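Local atomic coordinates of molybdopterin biosynthesis protein MoaB (Sulfolobus tokodaii, PDB entry 3IWT), a protein that probably binds molybdopterin or its precursor and takes part in the biosynthesis of the molybdenum cofactor. Residues P126-K129 against A130-Y133; P167-G170 against H171-L175. One frame throughout, in Å; residues are numbered along the deposited sequence.

Contact 1: residues P126-K129 against A130-Y133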
ATOM      1  N   PRO A 126      -2.509 -30.065 -18.481  1.00 47.60           N
ATOM      2  CA  PRO A 126      -3.181 -29.862 -19.776  1.00 47.48           C
ATOM      3  C   PRO A 126      -4.685 -29.593 -19.703  1.00 46.38           C
ATOM      4  O   PRO A 126      -5.244 -29.064 -20.656  1.00 44.98           O
ATOM      5  CB  PRO A 126      -2.864 -31.137 -20.568  1.00 47.44           C
ATOM      6  CG  PRO A 126      -2.388 -32.088 -19.584  1.00 48.43           C
ATOM      7  CD  PRO A 126      -1.863 -31.396 -18.408  1.00 48.68           C
ATOM      8  N   GLU A 127      -5.313 -29.895 -18.568  1.00 46.78           N
ATOM      9  CA  GLU A 127      -6.713 -29.541 -18.365  1.00 47.11           C
ATOM     10  C   GLU A 127      -6.903 -28.149 -17.739  1.00 46.76           C
ATOM     11  O   GLU A 127      -8.036 -27.725 -17.532  1.00 47.96           O
ATOM     12  CB  GLU A 127      -7.430 -30.623 -17.536  1.00 47.73           C
ATOM     13  CG  GLU A 127      -7.896 -31.819 -18.393  1.00 48.42           C
ATOM     14  CD  GLU A 127      -8.704 -32.841 -17.620  1.00 49.25           C
ATOM     15  OE1 GLU A 127      -9.350 -32.494 -16.597  1.00 54.93           O
ATOM     16  OE2 GLU A 127      -8.709 -34.009 -18.046  1.00 53.64           O
ATOM     17  N   VAL A 128      -5.813 -27.431 -17.454  1.00 45.77           N
ATOM     18  CA  VAL A 128      -5.887 -26.091 -16.828  1.00 45.12           C
ATOM     19  C   VAL A 128      -5.292 -25.049 -17.797  1.00 45.23           C
ATOM     20  O   VAL A 128      -5.993 -24.153 -18.252  1.00 45.04           O
ATOM     21  CB  VAL A 128      -5.171 -26.057 -15.457  1.00 44.94           C
ATOM     22  CG1 VAL A 128      -5.240 -24.634 -14.800  1.00 43.53           C
ATOM     23  CG2 VAL A 128      -5.778 -27.090 -14.526  1.00 45.09           C
ATOM     24  N   LYS A 129      -4.009 -25.188 -18.111  1.00 44.37           N
ATOM     25  CA  LYS A 129      -3.339 -24.295 -19.048  1.00 44.36           C
ATOM     26  C   LYS A 129      -3.612 -22.842 -18.605  1.00 43.63           C
ATOM     27  O   LYS A 129      -3.371 -22.508 -17.449  1.00 43.31           O
ATOM     28  CB  LYS A 129      -3.740 -24.595 -20.503  1.00 43.39           C
ATOM     29  CG  LYS A 129      -3.348 -26.018 -20.992  1.00 44.60           C
ATOM     30  CD  LYS A 129      -3.620 -26.186 -22.466  1.00 44.20           C
ATOM     31  CE  LYS A 129      -3.310 -27.603 -22.991  1.00 45.76           C
ATOM     32  NZ  LYS A 129      -3.399 -27.590 -24.456  1.00 43.99           N
ATOM     33  N   ALA A 130      -4.131 -21.995 -19.494  1.00 43.79           N
ATOM     34  CA  ALA A 130      -4.244 -20.559 -19.211  1.00 43.85           C
ATOM     35  C   ALA A 130      -5.208 -20.232 -18.077  1.00 44.09           C
ATOM     36  O   ALA A 130      -5.136 -19.158 -17.509  1.00 43.17           O
ATOM     37  CB  ALA A 130      -4.634 -19.789 -20.477  1.00 43.84           C
ATOM     38  N   ALA A 131      -6.121 -21.142 -17.758  1.00 43.93           N
ATOM     39  CA  ALA A 131      -6.968 -20.957 -16.592  1.00 43.61           C
ATOM     40  C   ALA A 131      -6.138 -20.721 -15.321  1.00 43.50           C
ATOM     41  O   ALA A 131      -6.652 -20.203 -14.304  1.00 44.11           O
ATOM     42  CB  ALA A 131      -7.892 -22.154 -16.425  1.00 44.82           C
ATOM     43  N   ALA A 132      -4.841 -21.044 -15.376  1.00 42.18           N
ATOM     44  CA  ALA A 132      -3.929 -20.786 -14.263  1.00 42.12           C
ATOM     45  C   ALA A 132      -3.982 -19.317 -13.785  1.00 41.83           C
ATOM     46  O   ALA A 132      -3.785 -19.053 -12.613  1.00 41.31           O
ATOM     47  CB  ALA A 132      -2.528 -21.167 -14.636  1.00 42.25           C
ATOM     48  N   TYR A 133      -4.198 -18.356 -14.693  1.00 41.68           N
ATOM     49  CA  TYR A 133      -4.185 -16.956 -14.237  1.00 41.83           C
ATOM     50  C   TYR A 133      -5.449 -16.546 -13.516  1.00 42.26           C
ATOM     51  O   TYR A 133      -5.533 -15.416 -13.003  1.00 42.26           O
ATOM     52  CB  TYR A 133      -3.767 -15.966 -15.312  1.00 40.98           C
ATOM     53  CG  TYR A 133      -4.734 -15.653 -16.433  1.00 40.12           C
ATOM     54  CD1 TYR A 133      -5.731 -14.692 -16.268  1.00 39.08           C
ATOM     55  CD2 TYR A 133      -4.618 -16.262 -17.659  1.00 38.54           C
ATOM     56  CE1 TYR A 133      -6.602 -14.354 -17.300  1.00 40.03           C
ATOM     57  CE2 TYR A 133      -5.476 -15.936 -18.721  1.00 38.81           C
ATOM     58  CZ  TYR A 133      -6.477 -14.972 -18.535  1.00 39.60           C
ATOM     59  OH  TYR A 133      -7.323 -14.611 -19.584  1.00 39.52           O
TER
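Val128 and Lys129 meet Ala131 and Ala132 in a local turn, where the loop that leaves helix 112-123 winds into a short 3-10 segment on its way to strand 138-142. The backbone N of Ala131 donates to the carbonyl O of Val128 at 3.1 Å, a bent bond with 141° at the hydrogen. One residue on, Ala132 N reaches Lys129 O in the same i to i+3 pattern that defines a 3-10 turn, though the modelled place of that nitrogen is less certain. Tyr133 N continues the series by donating to Ala130 O at 3.1 Å.

Side chains add one small apolar patch. Val128 turns CG1 anti to its own N (chi1 180°), which carries this methyl over the first 3-10 turn, with CG1 of Val128 4.0 Å from CB of Ala131 and 4.4 Å from CB of Ala132. Lys129, extended beyond CG, runs away from the turn. Ala132 packs on Ser122 and Phe123 of helix 112-123, while Tyr133 reaches a second subunit, its hydroxyl hydrogen-bonded to Leu164 O and Tyr148 OH there. Backbone bonds thus close the turn and Val128 adds a single methyl to it, while the small side chains of Ala130 and Ala131 pack on Glu163 and Glu168 of that second subunit.

Contact 2: residues P167-G170 against H171-L175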
ATOM      1  N   PRO A 167       6.397 -31.472  -0.146  1.00 47.46           N
ATOM      2  CA  PRO A 167       7.872 -31.457  -0.262  1.00 47.91           C
ATOM      3  C   PRO A 167       8.646 -30.397   0.531  1.00 48.05           C
ATOM      4  O   PRO A 167       9.821 -30.622   0.852  1.00 47.73           O
ATOM      5  CB  PRO A 167       8.096 -31.233  -1.770  1.00 48.52           C
ATOM      6  CG  PRO A 167       6.811 -31.617  -2.409  1.00 49.18           C
ATOM      7  CD  PRO A 167       5.777 -31.153  -1.445  1.00 47.26           C
ATOM      8  N   GLU A 168       8.018 -29.256   0.821  1.00 48.36           N
ATOM      9  CA  GLU A 168       8.715 -28.122   1.431  1.00 49.31           C
ATOM     10  C   GLU A 168       8.222 -27.664   2.791  1.00 49.38           C
ATOM     11  O   GLU A 168       8.903 -26.876   3.429  1.00 49.48           O
ATOM     12  CB  GLU A 168       8.667 -26.907   0.490  1.00 50.13           C
ATOM     13  CG  GLU A 168       9.394 -27.138  -0.823  1.00 52.00           C
ATOM     14  CD  GLU A 168      10.865 -27.485  -0.651  1.00 53.04           C
ATOM     15  OE1 GLU A 168      11.509 -27.035   0.316  1.00 59.14           O
ATOM     16  OE2 GLU A 168      11.377 -28.201  -1.517  1.00 56.76           O
ATOM     17  N   VAL A 169       7.043 -28.103   3.218  1.00 49.43           N
ATOM     18  CA  VAL A 169       6.430 -27.563   4.427  1.00 49.51           C
ATOM     19  C   VAL A 169       7.268 -27.857   5.684  1.00 50.29           C
ATOM     20  O   VAL A 169       7.335 -27.021   6.589  1.00 50.63           O
ATOM     21  CB  VAL A 169       4.954 -28.050   4.607  1.00 49.41           C
ATOM     22  CG1 VAL A 169       4.895 -29.520   4.945  1.00 46.32           C
ATOM     23  CG2 VAL A 169       4.221 -27.214   5.676  1.00 48.24           C
ATOM     24  N   GLY A 170       7.910 -29.021   5.731  1.00 50.90           N
ATOM     25  CA  GLY A 170       8.787 -29.366   6.851  1.00 52.03           C
ATOM     26  C   GLY A 170       9.897 -28.351   7.054  1.00 52.85           C
ATOM     27  O   GLY A 170      10.066 -27.819   8.148  1.00 51.97           O
ATOM     28  N   HIS A 171      10.640 -28.071   5.986  1.00 54.22           N
ATOM     29  CA  HIS A 171      11.750 -27.107   6.016  1.00 54.61           C
ATOM     30  C   HIS A 171      11.273 -25.682   6.297  1.00 53.97           C
ATOM     31  O   HIS A 171      11.925 -24.916   7.017  1.00 53.95           O
ATOM     32  CB  HIS A 171      12.541 -27.138   4.689  1.00 56.13           C
ATOM     33  CG  HIS A 171      13.640 -26.119   4.619  1.00 56.44           C
ATOM     34  ND1 HIS A 171      13.672 -25.121   3.665  1.00 58.19           N
ATOM     35  CD2 HIS A 171      14.728 -25.925   5.404  1.00 59.09           C
ATOM     36  CE1 HIS A 171      14.737 -24.358   3.866  1.00 59.62           C
ATOM     37  NE2 HIS A 171      15.393 -24.825   4.914  1.00 60.00           N
ATOM     38  N   LEU A 172      10.131 -25.322   5.743  1.00 53.26           N
ATOM     39  CA  LEU A 172       9.539 -24.013   6.004  1.00 52.90           C
ATOM     40  C   LEU A 172       9.153 -23.806   7.482  1.00 51.88           C
ATOM     41  O   LEU A 172       9.447 -22.757   8.078  1.00 51.48           O
ATOM     42  CB  LEU A 172       8.326 -23.857   5.095  1.00 53.33           C
ATOM     43  CG  LEU A 172       7.577 -22.547   5.001  1.00 53.75           C
ATOM     44  CD1 LEU A 172       8.473 -21.310   4.718  1.00 52.85           C
ATOM     45  CD2 LEU A 172       6.538 -22.760   3.890  1.00 52.58           C
ATOM     46  N   VAL A 173       8.505 -24.796   8.084  1.00 51.15           N
ATOM     47  CA  VAL A 173       8.205 -24.738   9.531  1.00 51.21           C
ATOM     48  C   VAL A 173       9.490 -24.612  10.381  1.00 51.39           C
ATOM     49  O   VAL A 173       9.570 -23.783  11.317  1.00 50.21           O
ATOM     50  CB  VAL A 173       7.384 -25.971   9.996  1.00 50.59           C
ATOM     51  CG1 VAL A 173       7.365 -26.080  11.529  1.00 49.65           C
ATOM     52  CG2 VAL A 173       5.968 -25.917   9.441  1.00 48.21           C
ATOM     53  N   TYR A 174      10.476 -25.452  10.066  1.00 52.43           N
ATOM     54  CA  TYR A 174      11.792 -25.387  10.702  1.00 52.79           C
ATOM     55  C   TYR A 174      12.361 -23.951  10.603  1.00 52.81           C
ATOM     56  O   TYR A 174      12.758 -23.341  11.594  1.00 51.71           O
ATOM     57  CB  TYR A 174      12.782 -26.402  10.067  1.00 54.64           C
ATOM     58  CG  TYR A 174      14.210 -26.026  10.390  1.00 54.69           C
ATOM     59  CD1 TYR A 174      14.791 -26.402  11.594  1.00 57.15           C
ATOM     60  CD2 TYR A 174      14.945 -25.207   9.524  1.00 57.87           C
ATOM     61  CE1 TYR A 174      16.081 -25.996  11.927  1.00 57.92           C
ATOM     62  CE2 TYR A 174      16.234 -24.796   9.838  1.00 57.99           C
ATOM     63  CZ  TYR A 174      16.798 -25.188  11.041  1.00 58.45           C
ATOM     64  OH  TYR A 174      18.081 -24.778  11.358  1.00 58.66           O
ATOM     65  N   LEU A 175      12.376 -23.431   9.382  1.00 52.81           N
ATOM     66  CA  LEU A 175      12.994 -22.146   9.068  1.00 53.02           C
ATOM     67  C   LEU A 175      12.348 -20.994   9.851  1.00 52.57           C
ATOM     68  O   LEU A 175      13.026 -20.180  10.468  1.00 51.75           O
ATOM     69  CB  LEU A 175      12.861 -21.905   7.568  1.00 53.32           C
ATOM     70  CG  LEU A 175      13.779 -20.948   6.846  1.00 53.50           C
ATOM     71  CD1 LEU A 175      15.213 -21.076   7.286  1.00 54.12           C
ATOM     72  CD2 LEU A 175      13.621 -21.249   5.348  1.00 53.87           C
TER
HETATM   73  O   HOH W   1      10.683 -30.050   3.731  1.00 41.79           O
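Val173 leans on Val169 one helical turn earlier, and its side chain is the one to follow. CB of Val173 lies 3.6 Å from the carbonyl O of Val169, beside the bond that the Val173 amide makes to that same oxygen. From there the two methyls part. CG2, set anti to the carbonyl carbon of Val173, comes back to within 3.3 Å of Val169 O and faces CG2 of Val169 at 4.3 Å, a light methyl-to-methyl touch. Together the two valines pack against Val84 of strand 84-88 and Leu16.

All of this is on the last turns of helix 154-176, the long C-terminal helix lying against the mixed sheet of this alpha/beta fold. Three successive i to i+4 bonds run through it: Leu172 N to Glu168 O, Val173 N to Val169 O at 2.9 Å, and Tyr174 N to Gly170 O, all nearly straight at the hydrogen (162° to 171°). The helix is kinked here, with the nitrogens of Pro167 and Gly170 making no bond to the preceding turn; a water links the i to i+4 pair Pro167 and His171, donating to Pro167 O at 3.1 Å and accepting from His171 N at 3.0 Å.

Leu172 sits on the sheet-facing side with Ile146 and Tyr148 of strand 145-150. Beside it, in one of two modelled conformers, Glu168 brings OE1 to 4.4 Å from ND1 of His171, an approach that remains doubtful. Glu168 packs on Tyr133, and His171 on Leu134, of a third subunit.

Overall arrangement
Following the chain from the N terminus, contact 1 comes first, in the connection between helix 112-123 and strand 138-142, and contact 2 follows on helix 154-176, after strand 145-150. Each joins adjoining segments, so neither closes a long loop; they stand in series, without nesting or crossing. The centres of contact 1 and contact 2 are 28 Å apart and their nearest atoms about 18 Å apart, so within one chain they do not touch. Contact 1 fits the loop to helix 112-123, whereas contact 2 seats the C-terminal helix on strands 84-88 and 145-150. Subunit packing relates them: residues 130-133 face another copy's helix 154-176, and contact 2 lies against the 130-133 region of another copy.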